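Biofilm growth-associated repressor (Xylella fastidiosa, PDB 3PQK) represses transcription of its own operon, used in hydrogen sulfide detoxification, by binding a palindromic AT-rich sequence in the blh promoter through a winged-helix fold acting as a redox switch. Local coordinates at the interface of chains A and B. Residues are numbered along the deposited sequence; one frame, centred on the assembly and turned at random. Chains: chain A/B, Biofilm growth-associated repressor.

Contact 1: the interface of chains A and B. Residues chain A 9, 13, 16, 83, 86; chain B 94-95.
A two-fold helix-to-helix interface joins two winged-helix subunits of the ArsR family, and B:Phe95, near the end of helix 84-96, enters the partner beside A:Val13, consistent with the dimer expected for a palindromic operator. The ring of B:Phe95 is packed on both faces. A:Val13 CG2 lies over one of them, offset toward the rim, 3.4 Å from CG of B:Phe95; this methyl stands anti to the carbonyl carbon, while CG1 reaches the CD2–CE2 side. On the opposite face CG2 of B:Ile94, in the same chain, sits over the ring centre. A:Leu16 crosses the ring's tip at about a right angle, CD2 3.7 Å from B:Phe95 CZ. At the ring edge, in plane, comes A:Arg9 NH2, 3.6 Å from B:Phe95 CD1; the guanidinium stands nearly upright to the ring, 78° between planes.

A:Lys83 runs antiparallel past B:Ile94 and B:Phe95. Bent at chi2 (71°), it brings NZ to the backbone carbonyl O of B:Ile94 in a hydrogen bond of 2.6 Å, with the donor tilted 28° from the carbonyl plane. The same amine nitrogen donates to the side-chain carbonyl OE1 of A:Gln86 at 2.8 Å, which helps fix its direction. B:Ile94 CG2 lies 3.4 Å from A:Gln86 OE1, beside this polar bridge, while its CD1 reaches the backbone of A:Gln86. B:Cys96, which follows B:Phe95, is disulfide-bonded to Cys30.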
# COMPACT_ATOMS: atom_id res chain seq x y z
N ARG A 9 -12.09 -3.28 8.49
CA ARG A 9 -11.39 -2.82 7.29
C ARG A 9 -9.90 -2.57 7.55
O ARG A 9 -9.07 -2.99 6.74
CB ARG A 9 -12.04 -1.56 6.71
CG ARG A 9 -11.85 -1.40 5.19
CD ARG A 9 -13.12 -1.86 4.48
NE ARG A 9 -12.90 -2.38 3.12
CZ ARG A 9 -12.34 -3.56 2.83
NH1 ARG A 9 -11.88 -4.34 3.79
NH2 ARG A 9 -12.22 -3.94 1.56
N VAL A 13 -6.94 -4.35 5.46
CA VAL A 13 -6.07 -3.51 4.58
C VAL A 13 -4.59 -3.62 5.03
O VAL A 13 -3.70 -3.75 4.19
CB VAL A 13 -6.60 -2.05 4.49
CG1 VAL A 13 -5.70 -1.16 3.62
CG2 VAL A 13 -8.00 -2.06 3.93
N LEU A 16 -3.28 -6.87 3.77
CA LEU A 16 -3.01 -6.74 2.35
C LEU A 16 -1.67 -6.00 2.10
O LEU A 16 -0.92 -6.41 1.23
CB LEU A 16 -4.18 -6.02 1.64
CG LEU A 16 -3.96 -5.70 0.15
CD1 LEU A 16 -3.62 -6.94 -0.64
CD2 LEU A 16 -5.19 -5.02 -0.44
N LYS A 83 -10.75 -6.97 -5.29
CA LYS A 83 -10.55 -5.69 -4.61
C LYS A 83 -9.07 -5.25 -4.57
O LYS A 83 -8.80 -4.09 -4.82
CB LYS A 83 -11.19 -5.77 -3.20
CG LYS A 83 -11.17 -4.47 -2.41
CD LYS A 83 -12.14 -3.46 -2.98
CE LYS A 83 -12.19 -2.24 -2.11
NZ LYS A 83 -12.62 -1.07 -2.89
N GLN A 86 -7.26 -3.08 -7.33
CA GLN A 86 -7.49 -1.62 -7.27
C GLN A 86 -6.30 -0.97 -6.58
O GLN A 86 -5.83 0.08 -7.00
CB GLN A 86 -8.80 -1.30 -6.51
CG GLN A 86 -10.13 -1.70 -7.22
CD GLN A 86 -11.36 -1.52 -6.31
OE1 GLN A 86 -11.39 -0.68 -5.40
NE2 GLN A 86 -12.41 -2.31 -6.51
N ILE B 94 -10.09 3.82 -2.06
CA ILE B 94 -10.36 2.40 -2.30
C ILE B 94 -11.04 1.73 -1.11
O ILE B 94 -11.98 0.96 -1.32
CB ILE B 94 -9.06 1.63 -2.71
CG1 ILE B 94 -8.46 2.19 -4.03
CG2 ILE B 94 -9.32 0.13 -2.83
CD1 ILE B 94 -6.91 1.94 -4.15
N PHE B 95 -10.55 1.98 0.12
CA PHE B 95 -11.04 1.28 1.30
C PHE B 95 -11.86 2.06 2.33
O PHE B 95 -13.00 1.67 2.61
CB PHE B 95 -9.87 0.56 2.01
CG PHE B 95 -9.08 -0.39 1.14
CD1 PHE B 95 -9.56 -1.68 0.87
CD2 PHE B 95 -7.84 -0.02 0.62
CE1 PHE B 95 -8.83 -2.56 0.07
CE2 PHE B 95 -7.10 -0.92 -0.16
CZ PHE B 95 -7.60 -2.19 -0.43

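Contact 2: the interface of chains A and B. Residues chain A 6-7, 10; chain B 23, 27, 45-46.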
# COMPACT_ATOMS: atom_id res chain seq x y z
N MET A 6 -14.75 -0.31 11.25
CA MET A 6 -13.55 0.45 10.91
C MET A 6 -12.33 -0.38 11.31
O MET A 6 -11.34 -0.39 10.58
CB MET A 6 -13.59 1.83 11.61
CG MET A 6 -12.32 2.66 11.43
SD MET A 6 -12.07 3.92 12.74
CE MET A 6 -12.14 2.88 14.22
N GLU A 7 -12.42 -1.13 12.44
CA GLU A 7 -11.38 -2.06 12.92
C GLU A 7 -11.33 -3.25 11.96
O GLU A 7 -10.26 -3.79 11.70
CB GLU A 7 -11.69 -2.54 14.35
CG GLU A 7 -10.69 -3.54 14.91
CD GLU A 7 -11.16 -4.42 16.05
OE1 GLU A 7 -12.36 -4.38 16.40
OE2 GLU A 7 -10.31 -5.16 16.60
N ALA A 10 -9.56 -1.90 8.67
CA ALA A 10 -8.19 -1.56 9.04
C ALA A 10 -7.26 -2.78 9.05
O ALA A 10 -6.23 -2.75 8.39
CB ALA A 10 -8.17 -0.84 10.37
N PRO B 23 -3.00 -1.61 11.58
CA PRO B 23 -4.39 -1.11 11.55
C PRO B 23 -4.62 0.25 12.19
O PRO B 23 -5.38 1.05 11.64
CB PRO B 23 -5.18 -2.22 12.27
CG PRO B 23 -4.15 -3.01 13.05
CD PRO B 23 -2.93 -2.97 12.17
N MSE B 27 -6.04 3.68 10.34
CA MSE B 27 -7.22 4.43 10.82
C MSE B 27 -6.83 5.90 10.99
O MSE B 27 -7.52 6.78 10.49
CB MSE B 27 -7.74 3.83 12.13
CG MSE B 27 -8.33 2.44 11.97
SE MSE B 27 -9.09 1.72 13.64
CE MSE B 27 -7.57 1.21 14.60
N GLN B 45 -12.63 9.65 17.65
CA GLN B 45 -13.05 9.17 16.33
C GLN B 45 -12.62 7.72 15.98
O GLN B 45 -13.31 7.04 15.23
CB GLN B 45 -12.56 10.14 15.24
CG GLN B 45 -13.42 10.11 13.98
CD GLN B 45 -13.09 11.23 13.01
OE1 GLN B 45 -12.72 12.35 13.39
NE2 GLN B 45 -13.26 10.97 11.72
N ILE B 46 -11.47 7.27 16.49
CA ILE B 46 -10.88 5.97 16.15
C ILE B 46 -11.07 4.93 17.26
O ILE B 46 -11.06 3.73 16.98
CB ILE B 46 -9.40 6.18 15.71
CG1 ILE B 46 -9.32 6.93 14.38
CG2 ILE B 46 -8.56 4.89 15.66
CD1 ILE B 46 -8.31 8.00 14.40
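A:Met6 and B:Met27, the latter a selenomethionine, cross at about a right angle, thioether against selenoether. A:Met6 leaves helix 5-20 with CG anti to the backbone N (chi1 174°), and its chain bends at chi3 to turn the terminal methyl toward chain B. That CE packs closely on B:Met27 SE at 3.3 Å, and SD follows at 3.8 Å from the same selenium. B:Met27 rises from helix 23-33 with CG anti to its carbonyl carbon (chi1 -67°), which puts CG against A:Ala10 and the selenium against the end of A:Met6.

Lower on the selenomethionine, CG meets A:Ala10 CB at 3.6 Å. The small alanine methyl also faces B:Pro23, whose ring carbon CB is 3.8 Å from A:Ala10 CB, at the start of helix 23-33. Beyond B:Met27, the methyl of A:Met6 reaches the end of helix 39-46 and approaches B:Ile46 CA at 3.9 Å; the backbone of B:Gln45 flanks the sulfur more loosely. A:Glu7 borders the selenium through its backbone side. No polar pair bonds across the patch, and contact is by packing alone. Helix 39-46 opens the predicted helix-turn-helix motif, so this site rests one subunit's N-terminal helix on the partner's DNA-binding unit and probably helps set how the two motifs are placed on the operator.

Contact 3: the interface of chains A and B. Residues chain A 20-23, 26, 91; chain B 10, 13-14, 17.
A:Leu26 and B:Leu17 meet tip to tip at the apolar centre, with A:Leu26 CD2 3.9 Å from B:Leu17 CD1. The other branch of A:Leu26 lies against the helix backbone of chain B: CD1 presses on B:Ala14 CA at 3.6 Å, where the short alanine side chain probably allows the close approach. With CG anti to its carbonyl carbon (chi1 -78°), A:Leu26 directs its branches at chain B, and CD1 also touches B:Val13 CG1 at 3.9 Å. A:Leu91, from helix 84-96, closes the cluster from another side. Its CD2 points tip to tip at B:Leu17 CD2 and reaches B:Val13 CG1 as well, each at 4.1 Å.

Outward, B:Leu17 CD1 also packs on A:Leu20 CB at 3.7 Å, against the end of helix 5-20. On the far flank A:Pro23 sets its ring carbon CD 3.8 Å from B:Ala14 CB. The turn from A:Ser21 to A:His22 forms the polar rim, the histidine scarcely touching chain B. No hydrogen bond crosses here. A:Ser21 points its hydroxyl at the helix of chain B, OG standing anti to the carbonyl carbon and lying 3.2 Å from B:Leu17 CB.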
# COMPACT_ATOMS: atom_id res chain seq x y z
N LEU A 20 1.96 -7.07 0.17
CA LEU A 20 2.61 -6.30 -0.89
C LEU A 20 3.96 -5.70 -0.47
O LEU A 20 4.68 -5.21 -1.33
CB LEU A 20 1.67 -5.23 -1.44
CG LEU A 20 0.37 -5.70 -2.07
CD1 LEU A 20 -0.51 -4.54 -2.37
CD2 LEU A 20 0.61 -6.50 -3.36
N SER A 21 4.30 -5.75 0.82
CA SER A 21 5.54 -5.23 1.42
C SER A 21 6.83 -6.06 1.09
O SER A 21 7.64 -6.31 1.98
CB SER A 21 5.39 -5.15 2.94
OG SER A 21 4.72 -3.94 3.27
N HIS A 22 7.01 -6.48 -0.18
CA HIS A 22 8.20 -7.19 -0.64
C HIS A 22 8.56 -6.60 -1.98
O HIS A 22 7.71 -6.57 -2.85
CB HIS A 22 7.97 -8.71 -0.74
CG HIS A 22 9.21 -9.53 -0.99
ND1 HIS A 22 10.09 -9.24 -2.03
CD2 HIS A 22 9.65 -10.64 -0.34
CE1 HIS A 22 11.05 -10.15 -1.96
NE2 HIS A 22 10.82 -11.02 -0.98
N PRO A 23 9.79 -6.06 -2.16
CA PRO A 23 10.16 -5.45 -3.46
C PRO A 23 9.92 -6.32 -4.69
O PRO A 23 9.47 -5.80 -5.71
CB PRO A 23 11.65 -5.10 -3.28
CG PRO A 23 12.12 -5.95 -2.12
CD PRO A 23 10.92 -6.00 -1.20
N LEU A 26 6.22 -6.39 -5.40
CA LEU A 26 5.85 -5.12 -6.02
C LEU A 26 6.22 -5.03 -7.51
O LEU A 26 5.40 -4.59 -8.31
CB LEU A 26 6.41 -3.95 -5.24
CG LEU A 26 5.63 -3.63 -3.98
CD1 LEU A 26 6.40 -2.64 -3.11
CD2 LEU A 26 4.26 -3.06 -4.33
N LEU A 91 -0.84 1.80 -6.88
CA LEU A 91 0.61 1.76 -6.66
C LEU A 91 1.34 1.95 -8.01
O LEU A 91 2.38 2.60 -8.05
CB LEU A 91 1.03 0.41 -6.03
CG LEU A 91 0.60 0.14 -4.58
CD1 LEU A 91 0.73 -1.36 -4.25
CD2 LEU A 91 1.44 0.97 -3.57
N ALA B 10 11.11 -0.07 -5.94
CA ALA B 10 10.49 -1.24 -5.33
C ALA B 10 10.77 -1.31 -3.83
O ALA B 10 9.84 -1.44 -3.05
CB ALA B 10 10.96 -2.51 -6.01
N VAL B 13 9.11 1.71 -1.95
CA VAL B 13 7.63 1.53 -1.85
C VAL B 13 7.29 0.40 -0.85
O VAL B 13 6.38 0.56 -0.04
CB VAL B 13 6.99 1.35 -3.25
CG1 VAL B 13 5.47 1.12 -3.18
CG2 VAL B 13 7.27 2.57 -4.10
N ALA B 14 8.07 -0.69 -0.86
CA ALA B 14 7.89 -1.78 0.09
C ALA B 14 8.09 -1.30 1.51
O ALA B 14 7.33 -1.69 2.39
CB ALA B 14 8.87 -2.91 -0.23
N LEU B 17 5.07 0.62 2.55
CA LEU B 17 3.94 -0.28 2.83
C LEU B 17 4.12 -0.95 4.18
O LEU B 17 3.14 -1.13 4.89
CB LEU B 17 3.76 -1.34 1.71
CG LEU B 17 3.39 -0.82 0.31
CD1 LEU B 17 3.26 -1.97 -0.68
CD2 LEU B 17 2.14 0.03 0.31

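Measured between the centres of their C-alpha atoms, contact 1 lies about 13 Å from contact 2 and 15 Å from contact 3, with contacts 2 and 3 about 22 Å apart. The N-terminal helix serves all three, from chain A in contacts 1 and 2 and mainly from chain B in contact 3, where the chain A helix joins in at A:Leu20. Val13 recurs in contacts 1 and 3, and Ala10 and Pro23 in contacts 2 and 3, with the chains exchanged. Helix 23-33 and helix 84-96, tied by the Cys30–Cys96 disulfide, both pack on the partner, so the redox state of that pair could plausibly influence the dimer's geometry.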